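Local coordinates for protein bradyzoite pseudokinase 1 (Toxoplasma gondii, PDB 6M7Z) that probably acts as a divergent kinase lacking the glycine-rich loop and regulates membrane ultrastructure of the parasitophorous vacuole, at residues Ile27-Asn32 / Leu121-His126. Residues are numbered along the deposited sequence; the frame is centred on the assembly and turned at random.
Sequences IDESRN and LTYIFH
Tyr123 and Glu29 join in a side-chain hydrogen bond, and Ile27 adds apolar packing beside it; together they fix the loop between helices 14-23 and 33-39 against strand 121-127. That strand is an inner one of the four-stranded antiparallel sheet, consistent with the N-lobe sheet of a kinase fold.

The phenol is the donor: Tyr123 OH donates a hydrogen bond to Glu29 OE2 at 2.6 Å, a short bond. Glu29 OE2 accepts through its anti lone pair and lies near the ring plane at the edge of Tyr123, while the carboxylate is turned 73° from that plane. The other oxygen, Glu29 OE1, takes the backbone N-H of Ala119, just before the strand, so both carboxylate oxygens are engaged.

Ile27 serves both rings. Its CG2 sits 3.7 Å from Tyr123 CE1, the two side chains crossing at about a right angle. CG1 is anti to the backbone N (chi1 -178°), and the branch it carries ends in CD1, which meets Phe125 tip to tip at the ring edge, 3.9 Å from CZ. The Phe125 side chain also touches Ile34 of helix 33-39, and the side chains of Tyr123 and Phe125 touch Val80 and Ala78 of strand 76-82.

Two bonds to separate groups limit rotation of the Glu29 carboxylate, and both would help stabilise its negative charge, while the tyrosine hydroxyl gains a polar partner at the end of an otherwise apolar, buried ring.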
loop_
_atom_site.group_PDB
_atom_site.type_symbol
_atom_site.label_atom_id
_atom_site.label_comp_id
_atom_site.label_asym_id
_atom_site.label_seq_id
_atom_site.Cartn_x
_atom_site.Cartn_y
_atom_site.Cartn_z
ATOM N N ILE A 27 9.714 17.292 13.186
ATOM C CA ILE A 27 10.708 17.271 12.158
ATOM C C ILE A 27 11.092 18.733 11.916
ATOM O O ILE A 27 10.239 19.630 12.077
ATOM C CB ILE A 27 10.165 16.579 10.892
ATOM C CG1 ILE A 27 11.213 16.485 9.781
ATOM C CG2 ILE A 27 8.905 17.261 10.378
ATOM C CD1 ILE A 27 10.752 15.605 8.609
ATOM N N ASP A 28 12.360 18.961 11.554
ATOM C CA ASP A 28 12.887 20.299 11.310
ATOM C C ASP A 28 12.743 20.610 9.819
ATOM O O ASP A 28 13.467 20.024 8.989
ATOM C CB ASP A 28 14.338 20.427 11.784
ATOM C CG ASP A 28 14.874 21.851 11.829
ATOM O OD1 ASP A 28 14.168 22.783 11.351
ATOM O OD2 ASP A 28 15.995 22.018 12.344
ATOM N N GLU A 29 11.806 21.529 9.518
ATOM C CA GLU A 29 11.331 21.812 8.158
ATOM C C GLU A 29 12.274 22.786 7.437
ATOM O O GLU A 29 12.277 22.815 6.185
ATOM C CB GLU A 29 9.891 22.321 8.201
ATOM C CG GLU A 29 8.901 21.223 8.550
ATOM C CD GLU A 29 7.460 21.687 8.732
ATOM O OE1 GLU A 29 7.216 22.617 9.540
ATOM O OE2 GLU A 29 6.581 21.124 8.070
ATOM N N SER A 30 13.068 23.552 8.202
ATOM C CA SER A 30 14.077 24.478 7.623
ATOM C C SER A 30 15.299 23.714 7.086
ATOM O O SER A 30 16.072 24.259 6.324
ATOM C CB SER A 30 14.496 25.532 8.616
ATOM O OG SER A 30 14.880 24.935 9.843
ATOM N N ARG A 31 15.456 22.446 7.485
ATOM C CA ARG A 31 16.651 21.636 7.181
ATOM C C ARG A 31 16.291 20.551 6.142
ATOM O O ARG A 31 16.792 19.395 6.151
ATOM C CB ARG A 31 17.156 20.957 8.463
ATOM C CG ARG A 31 17.638 21.891 9.562
ATOM C CD ARG A 31 18.887 22.697 9.225
ATOM N NE ARG A 31 19.011 23.808 10.160
ATOM C CZ ARG A 31 19.345 25.056 9.832
ATOM N NH1 ARG A 31 19.808 25.332 8.624
ATOM N NH2 ARG A 31 19.189 26.029 10.713
ATOM N N ASN A 32 15.352 20.842 5.244
ATOM C CA ASN A 32 14.492 19.817 4.599
ATOM C C ASN A 32 13.981 20.411 3.285
ATOM O O ASN A 32 13.287 21.436 3.265
ATOM C CB ASN A 32 13.416 19.431 5.623
ATOM C CG ASN A 32 12.259 18.629 5.085
ATOM O OD1 ASN A 32 12.457 17.556 4.530
ATOM N ND2 ASN A 32 11.052 19.136 5.287
ATOM N N LEU A 121 2.040 20.501 8.538
ATOM C CA LEU A 121 1.969 19.251 7.799
ATOM C C LEU A 121 2.234 18.070 8.728
ATOM O O LEU A 121 3.019 18.192 9.645
ATOM C CB LEU A 121 3.031 19.258 6.692
ATOM C CG LEU A 121 2.919 20.378 5.660
ATOM C CD1 LEU A 121 4.134 20.391 4.755
ATOM C CD2 LEU A 121 1.632 20.251 4.842
ATOM N N THR A 122 1.610 16.919 8.445
ATOM C CA THR A 122 2.097 15.634 8.952
ATOM C C THR A 122 2.841 14.902 7.828
ATOM O O THR A 122 2.546 15.135 6.638
ATOM C CB THR A 122 0.951 14.769 9.485
ATOM O OG1 THR A 122 0.047 14.472 8.406
ATOM C CG2 THR A 122 0.202 15.440 10.617
ATOM N N TYR A 123 3.791 14.036 8.210
ATOM C CA TYR A 123 4.654 13.325 7.290
ATOM C C TYR A 123 4.659 11.822 7.626
ATOM O O TYR A 123 4.693 11.445 8.795
ATOM C CB TYR A 123 6.101 13.802 7.377
ATOM C CG TYR A 123 6.360 15.255 7.091
ATOM C CD1 TYR A 123 6.023 16.239 8.005
ATOM C CD2 TYR A 123 7.023 15.641 5.951
ATOM C CE1 TYR A 123 6.282 17.576 7.763
ATOM C CE2 TYR A 123 7.291 16.977 5.684
ATOM C CZ TYR A 123 6.940 17.945 6.605
ATOM O OH TYR A 123 7.203 19.262 6.354
ATOM N N ILE A 124 4.624 10.975 6.596
ATOM C CA ILE A 124 4.940 9.576 6.694
ATOM C C ILE A 124 6.007 9.275 5.644
ATOM O O ILE A 124 5.808 9.556 4.471
ATOM C CB ILE A 124 3.716 8.666 6.458
ATOM C CG1 ILE A 124 2.583 8.953 7.431
ATOM C CG2 ILE A 124 4.125 7.186 6.502
ATOM C CD1 ILE A 124 1.403 8.024 7.249
ATOM N N PHE A 125 7.114 8.679 6.073
ATOM C CA PHE A 125 8.164 8.293 5.169
ATOM C C PHE A 125 7.983 6.807 4.816
ATOM O O PHE A 125 7.582 5.986 5.646
ATOM C CB PHE A 125 9.518 8.657 5.773
ATOM C CG PHE A 125 9.779 10.145 5.821
ATOM C CD1 PHE A 125 9.342 10.914 6.886
ATOM C CD2 PHE A 125 10.426 10.787 4.773
ATOM C CE1 PHE A 125 9.543 12.288 6.903
ATOM C CE2 PHE A 125 10.620 12.160 4.789
ATOM C CZ PHE A 125 10.188 12.914 5.861
ATOM N N HIS A 126 8.238 6.488 3.546
ATOM C CA HIS A 126 8.199 5.142 3.011
ATOM C C HIS A 126 9.477 4.883 2.233
ATOM O O HIS A 126 10.102 5.817 1.748
ATOM C CB HIS A 126 7.005 4.946 2.065
ATOM C CG HIS A 126 5.679 5.071 2.720
ATOM N ND1 HIS A 126 5.262 4.198 3.689
ATOM C CD2 HIS A 126 4.677 5.952 2.527
ATOM C CE1 HIS A 126 4.047 4.546 4.087
ATOM N NE2 HIS A 126 3.674 5.635 3.399
#